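Local structure of transcriptional regulator, ROK family (Vibrio cholerae O1 biovar eltor, 1Z05) at residues 217-230 against 398-412. The protein probably binds DNA as a zinc-containing transcriptional regulator of the ROK family, homologous to Mlc of Escherichia coli, and is probably linked to carbohydrate metabolism. Residues are numbered along the deposited sequence; the frame is centred on the assembly and turned at random.
Sequences DTRAWALAEKLFGH and ESRFYKQATMPGAAL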
ATOM      1  N   ASP A 217       5.010  16.298  -2.190  1.00 34.15           N
ATOM      2  CA  ASP A 217       4.639  16.715  -3.536  1.00 34.38           C
ATOM      3  C   ASP A 217       4.527  15.593  -4.555  1.00 35.47           C
ATOM      4  O   ASP A 217       3.634  15.631  -5.400  1.00 35.34           O
ATOM      5  CB  ASP A 217       5.522  17.869  -4.054  1.00 34.65           C
ATOM      6  CG  ASP A 217       7.022  17.531  -4.078  1.00 39.05           C
ATOM      7  OD1 ASP A 217       7.434  16.430  -3.636  1.00 40.43           O
ATOM      8  OD2 ASP A 217       7.796  18.395  -4.551  1.00 41.61           O
ATOM      9  N   THR A 218       5.418  14.602  -4.481  1.00 34.60           N
ATOM     10  CA  THR A 218       5.403  13.490  -5.439  1.00 36.78           C
ATOM     11  C   THR A 218       4.147  12.626  -5.269  1.00 35.92           C
ATOM     12  O   THR A 218       3.525  12.201  -6.249  1.00 35.34           O
ATOM     13  CB  THR A 218       6.687  12.627  -5.330  1.00 37.62           C
ATOM     14  OG1 THR A 218       7.821  13.438  -5.669  1.00 40.68           O
ATOM     15  CG2 THR A 218       6.635  11.421  -6.287  1.00 40.97           C
ATOM     16  N   ARG A 219       3.789  12.383  -4.015  1.00 36.17           N
ATOM     17  CA  ARG A 219       2.626  11.588  -3.688  1.00 37.80           C
ATOM     18  C   ARG A 219       1.345  12.301  -4.074  1.00 37.19           C
ATOM     19  O   ARG A 219       0.438  11.677  -4.619  1.00 37.11           O
ATOM     20  CB  ARG A 219       2.626  11.207  -2.205  1.00 36.91           C
ATOM     21  CG  ARG A 219       3.324   9.874  -1.949  1.00 46.13           C
ATOM     22  CD  ARG A 219       4.787  10.055  -1.608  1.00 49.38           C
ATOM     23  NE  ARG A 219       5.653   9.332  -2.533  1.00 47.24           N
ATOM     24  CZ  ARG A 219       6.956   9.571  -2.684  1.00 46.36           C
ATOM     25  NH1 ARG A 219       7.553  10.517  -1.985  1.00 43.84           N
ATOM     26  NH2 ARG A 219       7.669   8.871  -3.555  1.00 50.55           N
ATOM     27  N   ALA A 220       1.277  13.602  -3.802  1.00 36.12           N
ATOM     28  CA  ALA A 220       0.109  14.406  -4.167  1.00 34.75           C
ATOM     29  C   ALA A 220      -0.007  14.580  -5.686  1.00 34.27           C
ATOM     30  O   ALA A 220      -1.112  14.665  -6.228  1.00 33.25           O
ATOM     31  CB  ALA A 220       0.150  15.764  -3.470  1.00 33.33           C
ATOM     32  N   TRP A 221       1.134  14.635  -6.365  1.00 32.52           N
ATOM     33  CA  TRP A 221       1.155  14.682  -7.814  1.00 33.55           C
ATOM     34  C   TRP A 221       0.599  13.378  -8.423  1.00 33.31           C
ATOM     35  O   TRP A 221      -0.181  13.418  -9.370  1.00 32.91           O
ATOM     36  CB  TRP A 221       2.579  14.993  -8.284  1.00 34.17           C
ATOM     37  CG  TRP A 221       2.816  15.096  -9.748  1.00 34.71           C
ATOM     38  CD1 TRP A 221       1.883  15.203 -10.754  1.00 35.88           C
ATOM     39  CD2 TRP A 221       4.096  15.137 -10.383  1.00 36.80           C
ATOM     40  NE1 TRP A 221       2.513  15.270 -11.975  1.00 34.79           N
ATOM     41  CE2 TRP A 221       3.870  15.238 -11.778  1.00 36.19           C
ATOM     42  CE3 TRP A 221       5.415  15.082  -9.911  1.00 37.42           C
ATOM     43  CZ2 TRP A 221       4.924  15.292 -12.707  1.00 34.76           C
ATOM     44  CZ3 TRP A 221       6.463  15.136 -10.838  1.00 37.56           C
ATOM     45  CH2 TRP A 221       6.207  15.244 -12.217  1.00 36.67           C
ATOM     46  N   ALA A 222       0.973  12.227  -7.871  1.00 34.03           N
ATOM     47  CA  ALA A 222       0.402  10.958  -8.347  1.00 34.51           C
ATOM     48  C   ALA A 222      -1.129  10.963  -8.216  1.00 35.20           C
ATOM     49  O   ALA A 222      -1.827  10.480  -9.102  1.00 34.02           O
ATOM     50  CB  ALA A 222       1.003   9.778  -7.606  1.00 34.27           C
ATOM     51  N   LEU A 223      -1.635  11.517  -7.113  1.00 36.36           N
ATOM     52  CA  LEU A 223      -3.085  11.701  -6.923  1.00 35.59           C
ATOM     53  C   LEU A 223      -3.727  12.642  -7.938  1.00 35.52           C
ATOM     54  O   LEU A 223      -4.826  12.359  -8.420  1.00 34.80           O
ATOM     55  CB  LEU A 223      -3.394  12.167  -5.492  1.00 36.62           C
ATOM     56  CG  LEU A 223      -4.869  12.257  -5.058  1.00 36.61           C
ATOM     57  CD1 LEU A 223      -5.560  10.894  -5.104  1.00 38.66           C
ATOM     58  CD2 LEU A 223      -5.013  12.874  -3.674  1.00 36.39           C
ATOM     59  N   ALA A 224      -3.064  13.760  -8.254  1.00 33.67           N
ATOM     60  CA  ALA A 224      -3.532  14.657  -9.305  1.00 32.79           C
ATOM     61  C   ALA A 224      -3.596  13.976 -10.668  1.00 33.63           C
ATOM     62  O   ALA A 224      -4.490  14.249 -11.457  1.00 31.44           O
ATOM     63  CB  ALA A 224      -2.665  15.921  -9.391  1.00 34.34           C
ATOM     64  N   GLU A 225      -2.641  13.101 -10.951  1.00 33.25           N
ATOM     65  CA  GLU A 225      -2.682  12.357 -12.202  1.00 33.65           C
ATOM     66  C   GLU A 225      -3.885  11.398 -12.235  1.00 33.50           C
ATOM     67  O   GLU A 225      -4.531  11.244 -13.262  1.00 34.00           O
ATOM     68  CB  GLU A 225      -1.353  11.639 -12.462  1.00 33.87           C
ATOM     69  CG  GLU A 225      -0.140  12.576 -12.704  1.00 32.20           C
ATOM     70  CD  GLU A 225      -0.242  13.458 -13.963  1.00 38.03           C
ATOM     71  OE1 GLU A 225      -0.878  13.064 -14.977  1.00 35.33           O
ATOM     72  OE2 GLU A 225       0.343  14.563 -13.936  1.00 33.54           O
ATOM     73  N   LYS A 226      -4.179  10.769 -11.105  1.00 33.52           N
ATOM     74  CA  LYS A 226      -5.352   9.896 -10.965  1.00 34.91           C
ATOM     75  C   LYS A 226      -6.708  10.642 -11.012  1.00 35.49           C
ATOM     76  O   LYS A 226      -7.680  10.145 -11.594  1.00 34.40           O
ATOM     77  CB  LYS A 226      -5.219   9.076  -9.667  1.00 35.81           C
ATOM     78  CG  LYS A 226      -6.449   8.243  -9.254  1.00 36.83           C
ATOM     79  CD  LYS A 226      -6.847   7.218 -10.316  1.00 47.43           C
ATOM     80  CE  LYS A 226      -8.180   6.546  -9.980  1.00 48.20           C
ATOM     81  NZ  LYS A 226      -8.756   5.909 -11.193  1.00 52.06           N
ATOM     82  N   LEU A 227      -6.771  11.827 -10.410  1.00 35.29           N
ATOM     83  CA  LEU A 227      -8.020  12.603 -10.381  1.00 36.63           C
ATOM     84  C   LEU A 227      -8.239  13.549 -11.566  1.00 37.67           C
ATOM     85  O   LEU A 227      -9.389  13.787 -11.967  1.00 39.06           O
ATOM     86  CB  LEU A 227      -8.140  13.381  -9.061  1.00 36.09           C
ATOM     87  CG  LEU A 227      -8.115  12.545  -7.780  1.00 38.21           C
ATOM     88  CD1 LEU A 227      -8.222  13.436  -6.530  1.00 41.46           C
ATOM     89  CD2 LEU A 227      -9.222  11.474  -7.782  1.00 37.96           C
ATOM     90  N   PHE A 228      -7.153  14.088 -12.120  1.00 36.65           N
ATOM     91  CA  PHE A 228      -7.236  15.178 -13.095  1.00 36.33           C
ATOM     92  C   PHE A 228      -6.381  14.923 -14.329  1.00 36.34           C
ATOM     93  O   PHE A 228      -6.491  15.646 -15.320  1.00 36.24           O
ATOM     94  CB  PHE A 228      -6.729  16.498 -12.481  1.00 36.96           C
ATOM     95  CG  PHE A 228      -7.524  17.003 -11.320  1.00 35.27           C
ATOM     96  CD1 PHE A 228      -8.809  17.503 -11.497  1.00 38.75           C
ATOM     97  CD2 PHE A 228      -6.957  17.046 -10.054  1.00 37.76           C
ATOM     98  CE1 PHE A 228      -9.542  17.996 -10.413  1.00 39.42           C
ATOM     99  CE2 PHE A 228      -7.674  17.530  -8.975  1.00 37.75           C
ATOM    100  CZ  PHE A 228      -8.974  18.008  -9.157  1.00 38.20           C
ATOM    101  N   GLY A 229      -5.507  13.923 -14.262  1.00 34.81           N
ATOM    102  CA  GLY A 229      -4.437  13.806 -15.244  1.00 34.51           C
ATOM    103  C   GLY A 229      -4.464  12.549 -16.080  1.00 35.03           C
ATOM    104  O   GLY A 229      -5.518  12.135 -16.573  1.00 35.28           O
ATOM    105  N   HIS A 230      -3.301  11.931 -16.242  1.00 34.27           N
ATOM    106  CA  HIS A 230      -3.170  10.865 -17.238  1.00 35.51           C
ATOM    107  C   HIS A 230      -3.225   9.449 -16.686  1.00 36.25           C
ATOM    108  O   HIS A 230      -2.820   8.503 -17.357  1.00 36.39           O
ATOM    109  CB  HIS A 230      -1.938  11.093 -18.114  1.00 35.52           C
ATOM    110  CG  HIS A 230      -2.131  12.159 -19.146  1.00 37.25           C
ATOM    111  ND1 HIS A 230      -1.086  12.703 -19.860  1.00 43.22           N
ATOM    112  CD2 HIS A 230      -3.250  12.786 -19.579  1.00 37.08           C
ATOM    113  CE1 HIS A 230      -1.555  13.606 -20.702  1.00 39.60           C
ATOM    114  NE2 HIS A 230      -2.863  13.683 -20.544  1.00 40.05           N
ATOM    115  N   GLU A 398       3.671  10.090 -20.713  1.00 38.34           N
ATOM    116  CA  GLU A 398       3.988  11.359 -20.070  1.00 39.46           C
ATOM    117  C   GLU A 398       2.861  11.811 -19.126  1.00 37.90           C
ATOM    118  O   GLU A 398       1.674  11.686 -19.445  1.00 36.44           O
ATOM    119  CB  GLU A 398       4.255  12.437 -21.134  1.00 38.67           C
ATOM    120  CG  GLU A 398       4.796  13.736 -20.562  1.00 40.06           C
ATOM    121  CD  GLU A 398       5.041  14.823 -21.615  1.00 42.68           C
ATOM    122  OE1 GLU A 398       5.057  14.505 -22.825  1.00 43.08           O
ATOM    123  OE2 GLU A 398       5.225  16.001 -21.217  1.00 45.43           O
ATOM    124  N   SER A 399       3.249  12.345 -17.968  1.00 38.14           N
ATOM    125  CA  SER A 399       2.306  12.912 -17.014  1.00 37.48           C
ATOM    126  C   SER A 399       1.643  14.144 -17.619  1.00 37.13           C
ATOM    127  O   SER A 399       2.262  14.858 -18.400  1.00 35.69           O
ATOM    128  CB  SER A 399       3.031  13.302 -15.720  1.00 37.72           C
ATOM    129  OG  SER A 399       3.860  14.439 -15.932  1.00 39.87           O
ATOM    130  N   ARG A 400       0.387  14.389 -17.251  1.00 37.27           N
ATOM    131  CA  ARG A 400      -0.323  15.605 -17.657  1.00 38.23           C
ATOM    132  C   ARG A 400       0.292  16.868 -17.028  1.00 38.75           C
ATOM    133  O   ARG A 400       0.432  17.904 -17.699  1.00 37.32           O
ATOM    134  CB  ARG A 400      -1.818  15.481 -17.293  1.00 39.05           C
ATOM    135  CG  ARG A 400      -2.658  16.754 -17.417  1.00 41.22           C
ATOM    136  CD  ARG A 400      -2.754  17.258 -18.829  1.00 49.41           C
ATOM    137  NE  ARG A 400      -3.556  18.481 -18.940  1.00 56.33           N
ATOM    138  CZ  ARG A 400      -3.075  19.722 -18.846  1.00 58.38           C
ATOM    139  NH1 ARG A 400      -1.781  19.936 -18.622  1.00 58.74           N
ATOM    140  NH2 ARG A 400      -3.894  20.758 -18.970  1.00 60.47           N
ATOM    141  N   PHE A 401       0.673  16.775 -15.753  1.00 37.56           N
ATOM    142  CA  PHE A 401       1.173  17.939 -15.029  1.00 39.59           C
ATOM    143  C   PHE A 401       2.677  17.909 -14.830  1.00 41.91           C
ATOM    144  O   PHE A 401       3.279  16.840 -14.746  1.00 42.34           O
ATOM    145  CB  PHE A 401       0.458  18.086 -13.674  1.00 37.80           C
ATOM    146  CG  PHE A 401      -1.048  18.108 -13.785  1.00 38.69           C
ATOM    147  CD1 PHE A 401      -1.700  19.174 -14.410  1.00 36.46           C
ATOM    148  CD2 PHE A 401      -1.813  17.048 -13.290  1.00 38.64           C
ATOM    149  CE1 PHE A 401      -3.093  19.195 -14.526  1.00 35.92           C
ATOM    150  CE2 PHE A 401      -3.208  17.065 -13.400  1.00 37.58           C
ATOM    151  CZ  PHE A 401      -3.841  18.138 -14.019  1.00 36.05           C
ATOM    152  N   TYR A 402       3.281  19.091 -14.786  1.00 45.38           N
ATOM    153  CA  TYR A 402       4.645  19.246 -14.287  1.00 49.67           C
ATOM    154  C   TYR A 402       4.899  20.651 -13.776  1.00 50.57           C
ATOM    155  O   TYR A 402       5.369  20.819 -12.650  1.00 53.39           O
ATOM    156  CB  TYR A 402       5.732  18.858 -15.311  1.00 51.48           C
ATOM    157  CG  TYR A 402       7.125  19.034 -14.720  1.00 53.69           C
ATOM    158  CD1 TYR A 402       7.575  18.188 -13.702  1.00 51.94           C
ATOM    159  CD2 TYR A 402       7.961  20.073 -15.134  1.00 53.71           C
ATOM    160  CE1 TYR A 402       8.828  18.361 -13.122  1.00 54.53           C
ATOM    161  CE2 TYR A 402       9.226  20.252 -14.562  1.00 53.37           C
ATOM    162  CZ  TYR A 402       9.653  19.387 -13.562  1.00 54.76           C
ATOM    163  OH  TYR A 402      10.898  19.540 -12.987  1.00 55.32           O
ATOM    164  N   LYS A 403       4.595  21.650 -14.598  1.00 50.75           N
ATOM    165  CA  LYS A 403       4.777  23.049 -14.201  1.00 51.78           C
ATOM    166  C   LYS A 403       3.550  23.617 -13.489  1.00 51.20           C
ATOM    167  O   LYS A 403       3.572  24.754 -13.014  1.00 51.79           O
ATOM    168  CB  LYS A 403       5.187  23.919 -15.394  1.00 52.43           C
ATOM    169  CG  LYS A 403       6.666  23.812 -15.748  1.00 55.06           C
ATOM    170  CD  LYS A 403       6.944  24.303 -17.168  1.00 61.13           C
ATOM    171  CE  LYS A 403       8.431  24.224 -17.517  1.00 62.22           C
ATOM    172  NZ  LYS A 403       8.992  22.844 -17.382  1.00 64.72           N
ATOM    173  N   GLN A 404       2.485  22.820 -13.414  1.00 50.75           N
ATOM    174  CA  GLN A 404       1.306  23.179 -12.630  1.00 49.71           C
ATOM    175  C   GLN A 404       1.576  22.732 -11.200  1.00 49.09           C
ATOM    176  O   GLN A 404       1.174  21.644 -10.770  1.00 48.72           O
ATOM    177  CB  GLN A 404       0.026  22.546 -13.191  1.00 50.00           C
ATOM    178  CG  GLN A 404      -0.277  22.897 -14.651  1.00 49.08           C
ATOM    179  CD  GLN A 404       0.413  21.962 -15.629  1.00 48.11           C
ATOM    180  OE1 GLN A 404       1.359  21.265 -15.273  1.00 46.40           O
ATOM    181  NE2 GLN A 404      -0.058  21.948 -16.873  1.00 49.11           N
ATOM    182  N   ALA A 405       2.284  23.593 -10.478  1.00 47.07           N
ATOM    183  CA  ALA A 405       2.828  23.251  -9.178  1.00 46.14           C
ATOM    184  C   ALA A 405       1.766  23.075  -8.092  1.00 43.78           C
ATOM    185  O   ALA A 405       2.023  22.421  -7.080  1.00 44.12           O
ATOM    186  CB  ALA A 405       3.852  24.295  -8.759  1.00 45.86           C
ATOM    187  N   THR A 406       0.582  23.651  -8.292  1.00 41.54           N
ATOM    188  CA  THR A 406      -0.458  23.592  -7.259  1.00 39.55           C
ATOM    189  C   THR A 406      -1.604  22.600  -7.539  1.00 39.16           C
ATOM    190  O   THR A 406      -2.493  22.440  -6.703  1.00 35.54           O
ATOM    191  CB  THR A 406      -1.021  24.989  -6.883  1.00 39.34           C
ATOM    192  OG1 THR A 406      -1.675  25.580  -8.015  1.00 37.31           O
ATOM    193  CG2 THR A 406       0.093  25.918  -6.382  1.00 37.84           C
ATOM    194  N   MET A 407      -1.574  21.941  -8.700  1.00 37.96           N
ATOM    195  CA  MET A 407      -2.534  20.872  -8.996  1.00 38.39           C
ATOM    196  C   MET A 407      -2.471  19.693  -8.027  1.00 37.98           C
ATOM    197  O   MET A 407      -3.513  19.104  -7.741  1.00 39.36           O
ATOM    198  CB  MET A 407      -2.441  20.371 -10.446  1.00 39.21           C
ATOM    199  CG  MET A 407      -3.135  21.265 -11.468  1.00 40.56           C
ATOM    200  SD  MET A 407      -4.756  21.931 -10.986  1.00 44.03           S
ATOM    201  CE  MET A 407      -5.802  20.479 -11.015  1.00 46.71           C
ATOM    202  N   PRO A 408      -1.257  19.312  -7.552  1.00 37.73           N
ATOM    203  CA  PRO A 408      -1.196  18.331  -6.473  1.00 35.95           C
ATOM    204  C   PRO A 408      -2.029  18.719  -5.248  1.00 35.66           C
ATOM    205  O   PRO A 408      -2.714  17.873  -4.695  1.00 34.32           O
ATOM    206  CB  PRO A 408       0.303  18.281  -6.125  1.00 36.37           C
ATOM    207  CG  PRO A 408       0.983  18.625  -7.398  1.00 37.17           C
ATOM    208  CD  PRO A 408       0.098  19.682  -8.024  1.00 37.71           C
ATOM    209  N   GLY A 409      -1.995  19.991  -4.841  1.00 34.56           N
ATOM    210  CA  GLY A 409      -2.810  20.431  -3.714  1.00 33.66           C
ATOM    211  C   GLY A 409      -4.294  20.363  -4.033  1.00 34.23           C
ATOM    212  O   GLY A 409      -5.113  20.026  -3.170  1.00 32.92           O
ATOM    213  N   ALA A 410      -4.635  20.673  -5.283  1.00 34.20           N
ATOM    214  CA  ALA A 410      -6.016  20.564  -5.764  1.00 34.75           C
ATOM    215  C   ALA A 410      -6.566  19.142  -5.607  1.00 33.84           C
ATOM    216  O   ALA A 410      -7.717  18.962  -5.209  1.00 34.65           O
ATOM    217  CB  ALA A 410      -6.120  21.042  -7.221  1.00 31.79           C
ATOM    218  N   ALA A 411      -5.723  18.149  -5.891  1.00 34.51           N
ATOM    219  CA  ALA A 411      -6.063  16.736  -5.739  1.00 33.51           C
ATOM    220  C   ALA A 411      -6.377  16.353  -4.297  1.00 34.16           C
ATOM    221  O   ALA A 411      -7.297  15.578  -4.043  1.00 32.91           O
ATOM    222  CB  ALA A 411      -4.939  15.873  -6.278  1.00 33.78           C
ATOM    223  N   LEU A 412      -5.606  16.895  -3.354  1.00 34.13           N
ATOM    224  CA  LEU A 412      -5.836  16.664  -1.929  1.00 33.53           C
ATOM    225  C   LEU A 412      -7.230  17.151  -1.515  1.00 32.58           C
ATOM    226  O   LEU A 412      -7.906  16.506  -0.723  1.00 33.08           O
ATOM    227  CB  LEU A 412      -4.792  17.405  -1.075  1.00 33.82           C
ATOM    228  CG  LEU A 412      -3.321  16.996  -1.168  1.00 34.43           C
ATOM    229  CD1 LEU A 412      -2.493  17.832  -0.208  1.00 31.63           C
ATOM    230  CD2 LEU A 412      -3.149  15.504  -0.857  1.00 36.65           C
TER
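The carboxylate of E225, in the ASKHA-type fold of this ROK protein, takes two N-H groups on each oxygen. R400 N reaches OE1 at 2.9 Å on the syn side but well tilted out of the carboxylate plane, while H230 N meets the same OE1 from the opposite face of its plane. OE2 accepts F401 N through its syn lone pair at 2.9 Å, a fairly straight bond, and W221 NE1 comes to it on the anti side. A chain bent at chi2 (-64°) curls the acid back onto these donors. Four bonds thus satisfy a buried carboxylate and probably help keep it ionised. The grip ties helix 217-228, which follows edge strand 212-216 of one sheet, to the loop leaving edge strand 395-398 of the other.

Beyond that loop helix 217-228 and the opening turns of helix 407-418 (residues 407-412) cross at 72°, their short axes 7.5 Å apart, a closeness that small residues allow: A411 is a knob among L223, A224, L227 and F228, its CB 3.4 Å from A224 N. M407 CE lies over one face of the F228 ring, 3.9 Å from its centroid, and the F401 ring is sandwiched between M407 CG and R400 CG.

At the outer end H230 ND1 donates to E398 O at 3.0 Å, nearly straight at 171° and in the ring plane, while R400 CB sits over the imidazole face, 3.7 Å from the H230 ring centroid.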